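Local coordinates for protein SPD1 nuclease (Streptococcus pyogenes, PDB 2XGR) that probably cleaves DNA as a secreted, metal-dependent endonuclease of the His-Me finger group, encoded by a prophage, at residues V38-T43 / P175-D180; L199-I204 / N218-D223. All blocks are in the same frame, centred on the assembly; numbering follows the deposited sequence.

Interaction 1. Residues V38-T43 / P175-D180; sequences VSHANT and PDFWLD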
ATOM      1  N   VAL A  38     -15.225  -6.375   5.646  1.00 13.79           N
ATOM      2  CA  VAL A  38     -14.170  -6.652   4.672  1.00 12.83           C
ATOM      3  C   VAL A  38     -14.563  -7.893   3.869  1.00 13.35           C
ATOM      4  O   VAL A  38     -14.858  -8.941   4.443  1.00 17.57           O
ATOM      5  CB  VAL A  38     -12.793  -6.791   5.349  1.00 13.81           C
ATOM      6  CG1 VAL A  38     -11.763  -7.375   4.361  1.00 13.93           C
ATOM      7  CG2 VAL A  38     -12.369  -5.439   5.947  1.00 15.55           C
ATOM      8  N   SER A  39     -14.626  -7.776   2.553  1.00 12.66           N
ATOM      9  CA  SER A  39     -15.179  -8.887   1.762  1.00 15.61           C
ATOM     10  C   SER A  39     -14.545  -8.831   0.388  1.00 15.35           C
ATOM     11  O   SER A  39     -13.752  -7.906   0.098  1.00 14.33           O
ATOM     12  CB  SER A  39     -16.737  -8.696   1.659  1.00 18.58           C
ATOM     13  OG  SER A  39     -17.039  -7.511   0.865  1.00 23.84           O
ATOM     14  N   HIS A  40     -14.943  -9.749  -0.496  1.00 12.46           N
ATOM     15  CA  HIS A  40     -14.553  -9.636  -1.913  1.00 13.80           C
ATOM     16  C   HIS A  40     -15.701 -10.180  -2.736  1.00 16.51           C
ATOM     17  O   HIS A  40     -16.510 -10.923  -2.194  1.00 16.43           O
ATOM     18  CB  HIS A  40     -13.270 -10.449  -2.216  1.00 12.75           C
ATOM     19  CG  HIS A  40     -13.396 -11.929  -2.064  1.00 14.14           C
ATOM     20  ND1 HIS A  40     -13.777 -12.770  -3.095  1.00 19.39           N
ATOM     21  CD2 HIS A  40     -13.055 -12.740  -1.037  1.00 13.79           C
ATOM     22  CE1 HIS A  40     -13.734 -14.032  -2.680  1.00 13.13           C
ATOM     23  NE2 HIS A  40     -13.332 -14.031  -1.421  1.00 22.34           N
ATOM     24  N   ALA A  41     -15.678  -9.897  -4.030  1.00 16.40           N
ATOM     25  CA  ALA A  41     -16.603 -10.495  -4.965  1.00 18.29           C
ATOM     26  C   ALA A  41     -15.809 -11.005  -6.160  1.00 18.26           C
ATOM     27  O   ALA A  41     -14.874 -10.322  -6.674  1.00 16.34           O
ATOM     28  CB  ALA A  41     -17.656  -9.409  -5.363  1.00 19.27           C
ATOM     29  N   ASN A  42     -16.148 -12.194  -6.666  1.00 19.43           N
ATOM     30  CA  ASN A  42     -15.491 -12.625  -7.901  1.00 19.41           C
ATOM     31  C   ASN A  42     -15.973 -11.840  -9.116  1.00 19.48           C
ATOM     32  O   ASN A  42     -17.144 -11.880  -9.436  1.00 20.26           O
ATOM     33  CB  ASN A  42     -15.699 -14.138  -8.150  1.00 21.23           C
ATOM     34  CG  ASN A  42     -14.661 -14.734  -9.111  1.00 25.03           C
ATOM     35  OD1 ASN A  42     -14.093 -14.063  -9.991  1.00 23.47           O
ATOM     36  ND2 ASN A  42     -14.358 -16.026  -8.894  1.00 27.15           N
ATOM     37  N   THR A  43     -15.069 -11.189  -9.832  1.00 14.75           N
ATOM     38  CA  THR A  43     -15.469 -10.486 -11.050  1.00 15.35           C
ATOM     39  C   THR A  43     -15.651 -11.446 -12.246  1.00 17.33           C
ATOM     40  O   THR A  43     -16.197 -11.054 -13.289  1.00 18.00           O
ATOM     41  CB  THR A  43     -14.450  -9.452 -11.454  1.00 15.26           C
ATOM     42  OG1 THR A  43     -13.262 -10.127 -11.861  1.00 15.13           O
ATOM     43  CG2 THR A  43     -14.161  -8.500 -10.274  1.00 15.19           C
ATOM     44  N   PRO A 175      -6.341 -18.241   2.510  1.00 13.44           N
ATOM     45  CA  PRO A 175      -4.925 -18.572   2.396  1.00 14.73           C
ATOM     46  C   PRO A 175      -4.522 -19.114   1.032  1.00 15.24           C
ATOM     47  O   PRO A 175      -3.324 -19.188   0.754  1.00 17.62           O
ATOM     48  CB  PRO A 175      -4.709 -19.638   3.486  1.00 16.05           C
ATOM     49  CG  PRO A 175      -6.102 -20.278   3.671  1.00 16.90           C
ATOM     50  CD  PRO A 175      -7.017 -19.065   3.556  1.00 13.84           C
ATOM     51  N   ASP A 176      -5.502 -19.522   0.201  1.00 14.18           N
ATOM     52  CA  ASP A 176      -5.175 -20.000  -1.109  1.00 17.30           C
ATOM     53  C   ASP A 176      -5.220 -18.919  -2.177  1.00 14.06           C
ATOM     54  O   ASP A 176      -4.823 -19.182  -3.321  1.00 16.39           O
ATOM     55  CB  ASP A 176      -6.098 -21.168  -1.511  1.00 18.42           C
ATOM     56  CG  ASP A 176      -5.882 -22.423  -0.626  1.00 26.12           C
ATOM     57  OD1 ASP A 176      -4.705 -22.843  -0.411  1.00 28.70           O
ATOM     58  OD2 ASP A 176      -6.893 -22.905  -0.071  1.00 38.10           O
ATOM     59  N   PHE A 177      -5.690 -17.730  -1.813  1.00 11.08           N
ATOM     60  CA  PHE A 177      -5.831 -16.647  -2.790  1.00 10.63           C
ATOM     61  C   PHE A 177      -4.631 -15.696  -2.685  1.00  8.59           C
ATOM     62  O   PHE A 177      -3.823 -15.749  -1.734  1.00 10.82           O
ATOM     63  CB  PHE A 177      -7.130 -15.843  -2.557  1.00  9.34           C
ATOM     64  CG  PHE A 177      -8.408 -16.649  -2.836  1.00 14.15           C
ATOM     65  CD1 PHE A 177      -8.333 -17.835  -3.548  1.00 18.52           C
ATOM     66  CD2 PHE A 177      -9.660 -16.148  -2.436  1.00 16.49           C
ATOM     67  CE1 PHE A 177      -9.528 -18.573  -3.832  1.00 21.62           C
ATOM     68  CE2 PHE A 177     -10.854 -16.877  -2.767  1.00 14.97           C
ATOM     69  CZ  PHE A 177     -10.745 -18.061  -3.457  1.00 17.97           C
ATOM     70  N   TRP A 178      -4.497 -14.845  -3.711  1.00  9.02           N
ATOM     71  CA  TRP A 178      -3.338 -13.929  -3.787  1.00  8.74           C
ATOM     72  C   TRP A 178      -3.839 -12.511  -3.694  1.00  8.01           C
ATOM     73  O   TRP A 178      -4.953 -12.222  -4.115  1.00  7.55           O
ATOM     74  CB  TRP A 178      -2.683 -14.044  -5.152  1.00  7.79           C
ATOM     75  CG  TRP A 178      -2.108 -15.425  -5.382  1.00 11.42           C
ATOM     76  CD1 TRP A 178      -2.789 -16.570  -5.757  1.00 11.89           C
ATOM     77  CD2 TRP A 178      -0.729 -15.797  -5.231  1.00 10.43           C
ATOM     78  NE1 TRP A 178      -1.891 -17.662  -5.808  1.00 11.28           N
ATOM     79  CE2 TRP A 178      -0.634 -17.202  -5.486  1.00 10.90           C
ATOM     80  CE3 TRP A 178       0.435 -15.089  -4.841  1.00  7.95           C
ATOM     81  CZ2 TRP A 178       0.593 -17.883  -5.418  1.00 12.05           C
ATOM     82  CZ3 TRP A 178       1.650 -15.769  -4.822  1.00 11.16           C
ATOM     83  CH2 TRP A 178       1.712 -17.156  -5.067  1.00 12.26           C
ATOM     84  N   LEU A 179      -3.009 -11.653  -3.131  1.00  6.89           N
ATOM     85  CA  LEU A 179      -3.231 -10.197  -3.174  1.00  6.84           C
ATOM     86  C   LEU A 179      -2.227  -9.608  -4.139  1.00  6.58           C
ATOM     87  O   LEU A 179      -0.998  -9.871  -4.020  1.00  5.82           O
ATOM     88  CB  LEU A 179      -2.981  -9.661  -1.770  1.00  6.87           C
ATOM     89  CG  LEU A 179      -2.904  -8.101  -1.707  1.00  7.78           C
ATOM     90  CD1 LEU A 179      -4.268  -7.432  -2.163  1.00  7.14           C
ATOM     91  CD2 LEU A 179      -2.496  -7.638  -0.270  1.00  6.47           C
ATOM     92  N   ASP A 180      -2.706  -8.790  -5.083  1.00  7.20           N
ATOM     93  CA  ASP A 180      -1.791  -8.015  -5.908  1.00  7.23           C
ATOM     94  C   ASP A 180      -1.954  -6.599  -5.378  1.00  7.39           C
ATOM     95  O   ASP A 180      -3.061  -6.022  -5.380  1.00  6.07           O
ATOM     96  CB  ASP A 180      -2.208  -8.119  -7.406  1.00  5.49           C
ATOM     97  CG  ASP A 180      -1.312  -7.290  -8.321  1.00  7.72           C
ATOM     98  OD1 ASP A 180      -1.372  -6.061  -8.260  1.00  7.95           O
ATOM     99  OD2 ASP A 180      -0.483  -7.915  -9.046  1.00 10.21           O
TER
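Strand 39-46, at the edge of the antiparallel sheet, meets the turn that leads into strand 178-186 through His-40 and Phe-177, the residue just before that strand. Only these two side chains touch, and both start out toward the other segment. The backbones stay well apart, with the CA atoms of His-40 and Phe-177 11.2 Å from each other. The NE2 and CE1 end of the imidazole meets one corner, CE2, of the phenyl ring. His-40 NE2 and His-40 CE1 each lie 4.0 Å from Phe-177 CE2. NE2 sits at the edge of the Phe-177 ring, near its plane. The ring planes stand at 80°, with centroids 5.9 Å apart. The CG of His-40 lies between its own backbone N and carbonyl carbon (chi1 65°), which points the imidazole from the strand to Phe-177. The contact is small, 60 Å² in all, and belongs to the surface. Other rings enlarge it: His-174 meets His-40 edge-to-face, and Trp-170 of helix 160-173 touches both His-40 and Phe-177. Leu-211 of strand 209-214 also packs on Phe-177. The arrangement is a small aromatic cluster at the sheet margin, where an edge strand, the C-terminal end of helix 160-173 and the turn after it come together.

Interaction 2. Residues L199-I204 / N218-D223; sequences LQYVGI and NKESID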
ATOM      1  N   LEU A 199      -2.754   3.587  -3.351  1.00  5.14           N
ATOM      2  CA  LEU A 199      -2.771   2.197  -3.046  1.00  4.08           C
ATOM      3  C   LEU A 199      -3.682   1.514  -4.046  1.00  6.59           C
ATOM      4  O   LEU A 199      -4.839   1.886  -4.157  1.00  9.27           O
ATOM      5  CB  LEU A 199      -3.430   1.989  -1.629  1.00  2.76           C
ATOM      6  CG  LEU A 199      -2.555   2.410  -0.427  1.00  7.47           C
ATOM      7  CD1 LEU A 199      -2.437   3.965  -0.319  1.00 10.58           C
ATOM      8  CD2 LEU A 199      -3.187   1.853   0.867  1.00  7.89           C
ATOM      9  N   GLN A 200      -3.219   0.428  -4.674  1.00  5.72           N
ATOM     10  CA  GLN A 200      -4.000  -0.266  -5.718  1.00  5.68           C
ATOM     11  C   GLN A 200      -4.040  -1.756  -5.380  1.00  7.77           C
ATOM     12  O   GLN A 200      -2.990  -2.379  -5.159  1.00  6.65           O
ATOM     13  CB  GLN A 200      -3.280  -0.134  -7.098  1.00  6.88           C
ATOM     14  CG  GLN A 200      -4.033  -0.821  -8.208  1.00  5.69           C
ATOM     15  CD  GLN A 200      -3.170  -0.890  -9.424  1.00  7.58           C
ATOM     16  OE1 GLN A 200      -3.022   0.116 -10.132  1.00  9.81           O
ATOM     17  NE2 GLN A 200      -2.442  -2.023  -9.584  1.00  6.88           N
ATOM     18  N   TYR A 201      -5.229  -2.329  -5.251  1.00  6.12           N
ATOM     19  CA  TYR A 201      -5.261  -3.717  -4.823  1.00  4.08           C
ATOM     20  C   TYR A 201      -6.399  -4.499  -5.460  1.00  5.93           C
ATOM     21  O   TYR A 201      -7.483  -3.949  -5.773  1.00  7.02           O
ATOM     22  CB  TYR A 201      -5.350  -3.844  -3.256  1.00  4.70           C
ATOM     23  CG  TYR A 201      -6.402  -2.957  -2.631  1.00  5.39           C
ATOM     24  CD1 TYR A 201      -7.732  -3.370  -2.526  1.00  7.66           C
ATOM     25  CD2 TYR A 201      -6.054  -1.679  -2.146  1.00  6.37           C
ATOM     26  CE1 TYR A 201      -8.702  -2.540  -1.860  1.00  6.37           C
ATOM     27  CE2 TYR A 201      -7.058  -0.864  -1.510  1.00  6.11           C
ATOM     28  CZ  TYR A 201      -8.341  -1.341  -1.348  1.00  8.77           C
ATOM     29  OH  TYR A 201      -9.266  -0.506  -0.732  1.00  9.36           O
ATOM     30  N   VAL A 202      -6.137  -5.788  -5.649  1.00  4.60           N
ATOM     31  CA  VAL A 202      -7.184  -6.703  -6.150  1.00  6.24           C
ATOM     32  C   VAL A 202      -6.747  -8.088  -5.716  1.00  7.44           C
ATOM     33  O   VAL A 202      -5.527  -8.300  -5.476  1.00  8.35           O
ATOM     34  CB  VAL A 202      -7.327  -6.616  -7.640  1.00  5.97           C
ATOM     35  CG1 VAL A 202      -6.019  -7.145  -8.339  1.00  6.31           C
ATOM     36  CG2 VAL A 202      -8.604  -7.427  -8.189  1.00  6.95           C
ATOM     37  N   GLY A 203      -7.702  -9.013  -5.577  1.00  7.45           N
ATOM     38  CA  GLY A 203      -7.340 -10.404  -5.203  1.00  8.38           C
ATOM     39  C   GLY A 203      -7.306 -11.256  -6.483  1.00  9.67           C
ATOM     40  O   GLY A 203      -7.830 -10.848  -7.542  1.00  9.63           O
ATOM     41  N   ILE A 204      -6.584 -12.380  -6.420  1.00  9.57           N
ATOM     42  CA  ILE A 204      -6.572 -13.315  -7.553  1.00 11.32           C
ATOM     43  C   ILE A 204      -6.804 -14.739  -6.996  1.00 14.18           C
ATOM     44  O   ILE A 204      -6.185 -15.136  -6.009  1.00 11.87           O
ATOM     45  CB  ILE A 204      -5.217 -13.292  -8.272  1.00 10.54           C
ATOM     46  CG1 ILE A 204      -4.893 -11.867  -8.764  1.00 11.77           C
ATOM     47  CG2 ILE A 204      -5.293 -14.173  -9.607  1.00 13.67           C
ATOM     48  CD1 ILE A 204      -3.477 -11.740  -9.453  1.00 12.00           C
ATOM     49  N   ASN A 218     -14.718   4.983   2.399  1.00 12.43           N
ATOM     50  CA  ASN A 218     -15.369   5.824   1.364  1.00 13.63           C
ATOM     51  C   ASN A 218     -14.388   6.294   0.253  1.00 13.30           C
ATOM     52  O   ASN A 218     -14.829   6.938  -0.699  1.00 15.13           O
ATOM     53  CB  ASN A 218     -15.940   7.102   2.017  1.00 13.32           C
ATOM     54  CG  ASN A 218     -17.071   6.821   2.933  1.00 26.62           C
ATOM     55  OD1 ASN A 218     -17.879   5.903   2.718  1.00 21.96           O
ATOM     56  ND2 ASN A 218     -17.115   7.567   4.025  1.00 29.72           N
ATOM     57  N   LYS A 219     -13.124   5.880   0.333  1.00  9.31           N
ATOM     58  CA  LYS A 219     -12.093   6.330  -0.599  1.00  9.16           C
ATOM     59  C   LYS A 219     -11.831   5.302  -1.726  1.00 10.35           C
ATOM     60  O   LYS A 219     -11.009   5.587  -2.593  1.00 12.55           O
ATOM     61  CB  LYS A 219     -10.787   6.586   0.170  1.00  8.55           C
ATOM     62  CG  LYS A 219     -10.878   7.698   1.175  1.00 13.76           C
ATOM     63  CD  LYS A 219      -9.476   8.062   1.710  1.00 15.19           C
ATOM     64  CE  LYS A 219      -9.583   8.976   2.896  1.00 19.44           C
ATOM     65  NZ  LYS A 219      -9.938  10.300   2.296  1.00 20.82           N
ATOM     66  N   GLU A 220     -12.508   4.163  -1.713  1.00  8.43           N
ATOM     67  CA  GLU A 220     -12.166   3.066  -2.645  1.00  7.43           C
ATOM     68  C   GLU A 220     -12.790   3.333  -4.002  1.00 10.46           C
ATOM     69  O   GLU A 220     -14.026   3.455  -4.082  1.00 12.99           O
ATOM     70  CB  GLU A 220     -12.670   1.765  -2.117  1.00  9.39           C
ATOM     71  CG  GLU A 220     -11.863   1.437  -0.798  1.00 13.15           C
ATOM     72  CD  GLU A 220     -12.382   0.160  -0.194  1.00 14.67           C
ATOM     73  OE1 GLU A 220     -13.489   0.137   0.400  1.00 18.39           O
ATOM     74  OE2 GLU A 220     -11.788  -0.892  -0.453  1.00 10.36           O
ATOM     75  N   SER A 221     -11.962   3.382  -5.036  1.00  8.26           N
ATOM     76  CA  SER A 221     -12.458   3.664  -6.382  1.00 10.58           C
ATOM     77  C   SER A 221     -12.129   2.429  -7.203  1.00 11.65           C
ATOM     78  O   SER A 221     -10.965   2.053  -7.304  1.00 10.74           O
ATOM     79  CB  SER A 221     -11.784   4.920  -6.957  1.00 12.04           C
ATOM     80  OG  SER A 221     -12.115   5.086  -8.360  1.00 14.74           O
ATOM     81  N   ILE A 222     -13.130   1.875  -7.876  1.00  7.83           N
ATOM     82  CA  ILE A 222     -12.998   0.609  -8.562  1.00  9.51           C
ATOM     83  C   ILE A 222     -12.988   0.886 -10.049  1.00  8.62           C
ATOM     84  O   ILE A 222     -13.721   1.750 -10.504  1.00 10.01           O
ATOM     85  CB  ILE A 222     -14.175  -0.296  -8.222  1.00 13.67           C
ATOM     86  CG1 ILE A 222     -14.240  -0.458  -6.689  1.00 14.82           C
ATOM     87  CG2 ILE A 222     -13.974  -1.654  -8.795  1.00 13.17           C
ATOM     88  CD1 ILE A 222     -15.711  -0.496  -6.192  1.00 25.41           C
ATOM     89  N   ASP A 223     -12.067   0.251 -10.798  1.00  8.16           N
ATOM     90  CA  ASP A 223     -11.988   0.531 -12.242  1.00  9.19           C
ATOM     91  C   ASP A 223     -12.832  -0.510 -12.995  1.00  9.96           C
ATOM     92  O   ASP A 223     -13.569  -1.303 -12.375  1.00  9.52           O
ATOM     93  CB  ASP A 223     -10.512   0.539 -12.724  1.00  9.78           C
ATOM     94  CG  ASP A 223      -9.867  -0.875 -12.740  1.00 11.69           C
ATOM     95  OD1 ASP A 223     -10.484  -1.953 -12.503  1.00 10.49           O
ATOM     96  OD2 ASP A 223      -8.642  -0.862 -12.943  1.00 12.81           O
TER
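Tyr-201 and Glu-220 join strand 196-204 to segment 218-223 through one short hydrogen bond. Tyr-201 OH donates to Glu-220 OE2 at 2.6 Å. The acceptor is met on its anti side, with the bond 22° out of the carboxylate plane. OE2 lies at the edge of the phenol, in the ring plane, and the ring and carboxylate planes are 37° apart. The tight part is this polar end. Glu-220 CG and Glu-220 CD both come within 3.2 Å of Tyr-201 OH. Glu-220 is extended beyond CG (chi2 177°), which carries the carboxylate over to the hydroxyl. Leu-215 N also bonds to OE2, and Ser-217 N bonds to OE1, so both carboxylate oxygens are held. The tyrosine is buried, with Leu-167 of helix 160-173 and Leu-179 against it. The solvent side is formed by Ser-221 and Ile-222, which are exposed and make no contact with 199-204. Beyond them Asp-223 is tied to Lys-52 by a salt bridge. The arrangement is a buried tyrosine of a central strand donating its hydroxyl to a carboxylate at the margin of the antiparallel sheet in this His-Me finger family protein.

Interactions 1 and 2 are neighbours in one antiparallel sheet, with centres about 11 Å apart. They follow in series along the chain. Strands 178-186 and 196-204 pair directly and join them: Trp-178 O lies 2.8 Å from Ile-204 N, and Asp-180 N lies 2.9 Å from Val-202 O, both probable hydrogen bonds. Phe-177 CB also packs 3.6 Å from the backbone oxygen Ile-204 O. Leu-179 CD1 lies 3.6 Å from Val-202 O, and the Leu-179 side chain also touches Tyr-201. Helix 160-173 lies against both contacts, through Trp-170 at interaction 1 and Leu-167 at interaction 2. A bound PEG molecule lies about 11 Å from the Glu-220 side chain.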